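Local coordinates for uncharacterized protein Atu1656 (Agrobacterium tumefaciens, PDB 2OJH) that is of unknown function but is a putative TolB-family protein that folds as a six-bladed beta-propeller, at residues M20-R30 with G283-V294. Sequence-based numbering, arbitrary orientation.
Sequences MRSSIEIFNIR and GDEFAYVRYFPV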
loop_
_atom_site.group_PDB
_atom_site.type_symbol
_atom_site.label_atom_id
_atom_site.label_comp_id
_atom_site.label_asym_id
_atom_site.label_seq_id
_atom_site.Cartn_x
_atom_site.Cartn_y
_atom_site.Cartn_z
HETATM N N MSE A 20 14.128 -19.922 3.837
HETATM C CA MSE A 20 12.989 -19.024 3.648
HETATM C C MSE A 20 13.443 -17.576 3.531
HETATM O O MSE A 20 14.364 -17.144 4.223
HETATM C CB MSE A 20 11.937 -19.190 4.746
HETATM C CG MSE A 20 11.364 -20.591 4.835
HETATM SE SE MSE A 20 10.586 -21.264 3.167
HETATM C CE MSE A 20 12.069 -22.313 2.429
ATOM N N ARG A 21 12.799 -16.851 2.630
ATOM C CA ARG A 21 13.061 -15.424 2.452
ATOM C C ARG A 21 11.882 -14.550 2.837
ATOM O O ARG A 21 12.076 -13.482 3.409
ATOM C CB ARG A 21 13.444 -15.122 0.993
ATOM C CG ARG A 21 13.685 -13.649 0.703
ATOM C CD ARG A 21 14.973 -13.141 1.333
ATOM N NE ARG A 21 15.359 -11.867 0.725
ATOM C CZ ARG A 21 15.484 -10.717 1.382
ATOM N NH1 ARG A 21 15.279 -10.672 2.696
ATOM N NH2 ARG A 21 15.829 -9.611 0.711
ATOM N N SER A 22 10.670 -14.980 2.475
ATOM C CA SER A 22 9.464 -14.237 2.778
ATOM C C SER A 22 8.510 -15.126 3.559
ATOM O O SER A 22 8.406 -16.320 3.274
ATOM C CB SER A 22 8.731 -13.774 1.502
ATOM O OG SER A 22 9.614 -13.216 0.545
ATOM N N SER A 23 7.829 -14.506 4.529
ATOM C CA SER A 23 6.761 -15.113 5.319
ATOM C C SER A 23 5.545 -14.206 5.203
ATOM O O SER A 23 5.527 -13.094 5.733
ATOM C CB SER A 23 7.186 -15.250 6.786
ATOM O OG SER A 23 6.215 -15.960 7.544
ATOM N N ILE A 24 4.554 -14.671 4.450
ATOM C CA ILE A 24 3.300 -13.953 4.282
ATOM C C ILE A 24 2.438 -14.275 5.524
ATOM O O ILE A 24 2.151 -15.446 5.818
ATOM C CB ILE A 24 2.577 -14.334 2.940
ATOM C CG1 ILE A 24 3.423 -13.958 1.699
ATOM C CG2 ILE A 24 1.278 -13.550 2.818
ATOM C CD1 ILE A 24 4.644 -14.757 1.457
ATOM N N GLU A 25 2.079 -13.231 6.261
ATOM C CA GLU A 25 1.465 -13.383 7.580
ATOM C C GLU A 25 0.238 -12.495 7.766
ATOM O O GLU A 25 0.069 -11.516 7.056
ATOM C CB GLU A 25 2.516 -13.082 8.641
ATOM C CG GLU A 25 3.676 -14.095 8.633
ATOM C CD GLU A 25 4.759 -13.823 9.670
ATOM O OE1 GLU A 25 4.590 -12.928 10.516
ATOM O OE2 GLU A 25 5.799 -14.531 9.635
ATOM N N ILE A 26 -0.607 -12.825 8.744
ATOM C CA ILE A 26 -1.778 -12.014 9.065
ATOM C C ILE A 26 -1.774 -11.758 10.552
ATOM O O ILE A 26 -1.410 -12.647 11.321
ATOM C CB ILE A 26 -3.041 -12.795 8.690
ATOM C CG1 ILE A 26 -3.206 -12.803 7.163
ATOM C CG2 ILE A 26 -4.259 -12.240 9.430
ATOM C CD1 ILE A 26 -4.196 -13.918 6.700
ATOM N N PHE A 27 -2.105 -10.535 10.960
ATOM C CA PHE A 27 -2.180 -10.200 12.374
ATOM C C PHE A 27 -3.597 -9.701 12.616
ATOM O O PHE A 27 -4.128 -8.864 11.852
ATOM C CB PHE A 27 -1.190 -9.105 12.709
ATOM C CG PHE A 27 -1.115 -8.759 14.175
ATOM C CD1 PHE A 27 -0.366 -9.526 15.038
ATOM C CD2 PHE A 27 -1.772 -7.625 14.674
ATOM C CE1 PHE A 27 -0.287 -9.211 16.421
ATOM C CE2 PHE A 27 -1.702 -7.290 16.007
ATOM C CZ PHE A 27 -0.945 -8.082 16.899
ATOM N N ASN A 28 -4.201 -10.226 13.677
ATOM C CA ASN A 28 -5.538 -9.830 14.067
ATOM C C ASN A 28 -5.380 -8.802 15.175
ATOM O O ASN A 28 -4.844 -9.104 16.234
ATOM C CB ASN A 28 -6.354 -11.053 14.512
ATOM C CG ASN A 28 -7.787 -10.692 14.920
ATOM O OD1 ASN A 28 -7.999 -9.785 15.719
ATOM N ND2 ASN A 28 -8.775 -11.418 14.376
ATOM N N ILE A 29 -5.827 -7.571 14.928
ATOM C CA ILE A 29 -5.669 -6.521 15.921
ATOM C C ILE A 29 -6.651 -6.598 17.097
ATOM O O ILE A 29 -6.440 -5.945 18.116
ATOM C CB ILE A 29 -5.716 -5.094 15.296
ATOM C CG1 ILE A 29 -7.112 -4.773 14.725
ATOM C CG2 ILE A 29 -4.594 -4.904 14.243
ATOM C CD1 ILE A 29 -7.404 -3.204 14.655
ATOM N N ARG A 30 -7.708 -7.395 16.963
ATOM C CA ARG A 30 -8.667 -7.560 18.052
ATOM C C ARG A 30 -8.184 -8.580 19.097
ATOM O O ARG A 30 -8.231 -8.329 20.293
ATOM C CB ARG A 30 -10.040 -7.974 17.487
ATOM C CG ARG A 30 -10.555 -7.051 16.372
ATOM C CD ARG A 30 -10.516 -5.571 16.777
ATOM N NE ARG A 30 -10.987 -4.717 15.689
ATOM C CZ ARG A 30 -10.907 -3.393 15.675
ATOM N NH1 ARG A 30 -10.370 -2.732 16.698
ATOM N NH2 ARG A 30 -11.374 -2.719 14.633
ATOM N N GLY A 283 -11.842 -5.444 8.743
ATOM C CA GLY A 283 -11.139 -4.445 9.568
ATOM C C GLY A 283 -10.539 -4.949 10.879
ATOM O O GLY A 283 -10.067 -4.143 11.696
ATOM N N ASP A 284 -10.493 -6.269 11.077
ATOM C CA ASP A 284 -9.927 -6.832 12.312
ATOM C C ASP A 284 -8.526 -7.376 12.111
ATOM O O ASP A 284 -7.806 -7.606 13.088
ATOM C CB ASP A 284 -10.810 -7.953 12.849
ATOM C CG ASP A 284 -12.212 -7.457 13.196
ATOM O OD1 ASP A 284 -12.350 -6.301 13.660
ATOM O OD2 ASP A 284 -13.149 -8.227 12.995
ATOM N N GLU A 285 -8.148 -7.568 10.854
ATOM C CA GLU A 285 -6.873 -8.218 10.546
ATOM C C GLU A 285 -6.219 -7.529 9.376
ATOM O O GLU A 285 -6.913 -6.996 8.501
ATOM C CB GLU A 285 -7.076 -9.697 10.175
ATOM C CG GLU A 285 -7.792 -10.482 11.230
ATOM C CD GLU A 285 -7.979 -11.955 10.895
ATOM O OE1 GLU A 285 -8.266 -12.299 9.734
ATOM O OE2 GLU A 285 -7.882 -12.753 11.839
ATOM N N PHE A 286 -4.892 -7.527 9.364
ATOM C CA PHE A 286 -4.186 -7.086 8.160
ATOM C C PHE A 286 -3.117 -8.100 7.727
ATOM O O PHE A 286 -2.573 -8.841 8.573
ATOM C CB PHE A 286 -3.608 -5.675 8.378
ATOM C CG PHE A 286 -2.588 -5.608 9.469
ATOM C CD1 PHE A 286 -1.280 -5.950 9.191
ATOM C CD2 PHE A 286 -2.930 -5.172 10.760
ATOM C CE1 PHE A 286 -0.309 -5.915 10.164
ATOM C CE2 PHE A 286 -1.957 -5.116 11.767
ATOM C CZ PHE A 286 -0.651 -5.482 11.478
ATOM N N ALA A 287 -2.813 -8.131 6.418
ATOM C CA ALA A 287 -1.757 -8.961 5.861
ATOM C C ALA A 287 -0.457 -8.140 5.752
ATOM O O ALA A 287 -0.502 -6.915 5.591
ATOM C CB ALA A 287 -2.186 -9.519 4.457
ATOM N N TYR A 288 0.679 -8.826 5.880
ATOM C CA TYR A 288 2.010 -8.206 5.817
ATOM C C TYR A 288 3.058 -9.284 5.478
ATOM O O TYR A 288 2.765 -10.491 5.549
ATOM C CB TYR A 288 2.341 -7.478 7.138
ATOM C CG TYR A 288 2.487 -8.418 8.312
ATOM C CD1 TYR A 288 1.359 -8.911 8.984
ATOM C CD2 TYR A 288 3.762 -8.842 8.740
ATOM C CE1 TYR A 288 1.496 -9.820 10.050
ATOM C CE2 TYR A 288 3.905 -9.744 9.792
ATOM C CZ TYR A 288 2.767 -10.206 10.451
ATOM O OH TYR A 288 2.895 -11.104 11.461
ATOM N N VAL A 289 4.265 -8.867 5.085
ATOM C CA VAL A 289 5.349 -9.815 4.830
ATOM C C VAL A 289 6.473 -9.529 5.788
ATOM O O VAL A 289 6.926 -8.398 5.879
ATOM C CB VAL A 289 5.906 -9.753 3.383
ATOM C CG1 VAL A 289 6.819 -10.978 3.080
ATOM C CG2 VAL A 289 4.749 -9.684 2.349
ATOM N N ARG A 290 6.905 -10.572 6.488
ATOM C CA ARG A 290 8.080 -10.541 7.336
ATOM C C ARG A 290 9.184 -11.181 6.486
ATOM O O ARG A 290 8.935 -12.137 5.750
ATOM C CB ARG A 290 7.791 -11.369 8.610
ATOM C CG ARG A 290 8.977 -11.680 9.526
ATOM C CD ARG A 290 8.582 -12.750 10.598
ATOM N NE ARG A 290 7.367 -12.339 11.293
ATOM C CZ ARG A 290 7.342 -11.548 12.359
ATOM N NH1 ARG A 290 8.478 -11.101 12.896
ATOM N NH2 ARG A 290 6.177 -11.211 12.907
ATOM N N TYR A 291 10.399 -10.658 6.589
ATOM C CA TYR A 291 11.497 -11.208 5.812
ATOM C C TYR A 291 12.530 -11.850 6.709
ATOM O O TYR A 291 12.505 -11.672 7.922
ATOM C CB TYR A 291 12.128 -10.139 4.906
ATOM C CG TYR A 291 11.146 -9.613 3.904
ATOM C CD1 TYR A 291 10.890 -10.320 2.730
ATOM C CD2 TYR A 291 10.425 -8.454 4.162
ATOM C CE1 TYR A 291 9.958 -9.871 1.813
ATOM C CE2 TYR A 291 9.478 -7.981 3.254
ATOM C CZ TYR A 291 9.264 -8.699 2.085
ATOM O OH TYR A 291 8.353 -8.275 1.176
ATOM N N PHE A 292 13.418 -12.624 6.101
ATOM C CA PHE A 292 14.549 -13.226 6.819
ATOM C C PHE A 292 15.817 -12.778 6.103
ATOM O O PHE A 292 15.823 -12.689 4.871
ATOM C CB PHE A 292 14.421 -14.751 6.802
ATOM C CG PHE A 292 13.091 -15.243 7.296
ATOM C CD1 PHE A 292 12.803 -15.261 8.665
ATOM C CD2 PHE A 292 12.117 -15.664 6.406
ATOM C CE1 PHE A 292 11.550 -15.686 9.133
ATOM C CE2 PHE A 292 10.868 -16.107 6.870
ATOM C CZ PHE A 292 10.588 -16.108 8.230
ATOM N N PRO A 293 16.881 -12.447 6.857
ATOM C CA PRO A 293 18.124 -12.024 6.212
ATOM C C PRO A 293 18.676 -13.022 5.172
ATOM O O PRO A 293 18.514 -14.237 5.332
ATOM C CB PRO A 293 19.110 -11.872 7.388
ATOM C CG PRO A 293 18.447 -12.457 8.572
ATOM C CD PRO A 293 16.972 -12.376 8.326
ATOM N N VAL A 294 19.311 -12.503 4.119
ATOM C CA VAL A 294 19.870 -13.364 3.068
ATOM C C VAL A 294 21.201 -13.963 3.478
ATOM O O VAL A 294 21.905 -13.380 4.305
ATOM C CB VAL A 294 20.015 -12.648 1.707
ATOM C CG1 VAL A 294 18.667 -12.240 1.190
ATOM C CG2 VAL A 294 20.947 -11.448 1.798
HETATM O O HOH W 1 16.811 -15.613 3.583
HETATM O O HOH W 2 -13.639 -4.307 12.581
#
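Glu25 lays its CB over the face of the Tyr288 ring, 3.8 Å from the ring centroid, with its carboxylate plane turned 82° to the ring. Its chain runs extended beyond CG and carries the carboxylate on to Arg290, whose chain bends at chi3 (-52°) to bring NE to OE1 at 2.9 Å. The N-H...O bond within this salt bridge is nearly straight (165°), on the syn side of OE1, tilted from the carboxylate plane but in the guanidinium plane. Tyr288 OH lies 2.7 Å from Glu25 OE1, while Ser23 OG donates to the anti lone pair of OE2 at 2.6 Å. On the same face, Phe27 CB sits over the Phe286 ring, and Ile29 CG2 meets that ring's edge at 3.6 Å from CE2. On the other face, Ile26 and Ala287, Ile24 and Val289 pack against strands 45-49 and 55-60 of the next blade. At the ends, Asn28 ND2 reaches Glu285 OE2 (3.0 Å), Arg30 NE pairs with Asp284 OD1 (2.9 Å), and Arg21 NH1 bonds to Phe292 O while its NH2 pairs with Asp246. Strands 22-28 and 285-291 run antiparallel through paired backbone bonds (Ser23-Arg290, Glu25-Tyr288, Phe27-Phe286), joining the two ends of the chain within one blade: the velcro closure of a beta-propeller. Paired with Arg290, the buried Glu25 is probably ionised, so charge probably adds to the backbone bonds in closing the ring.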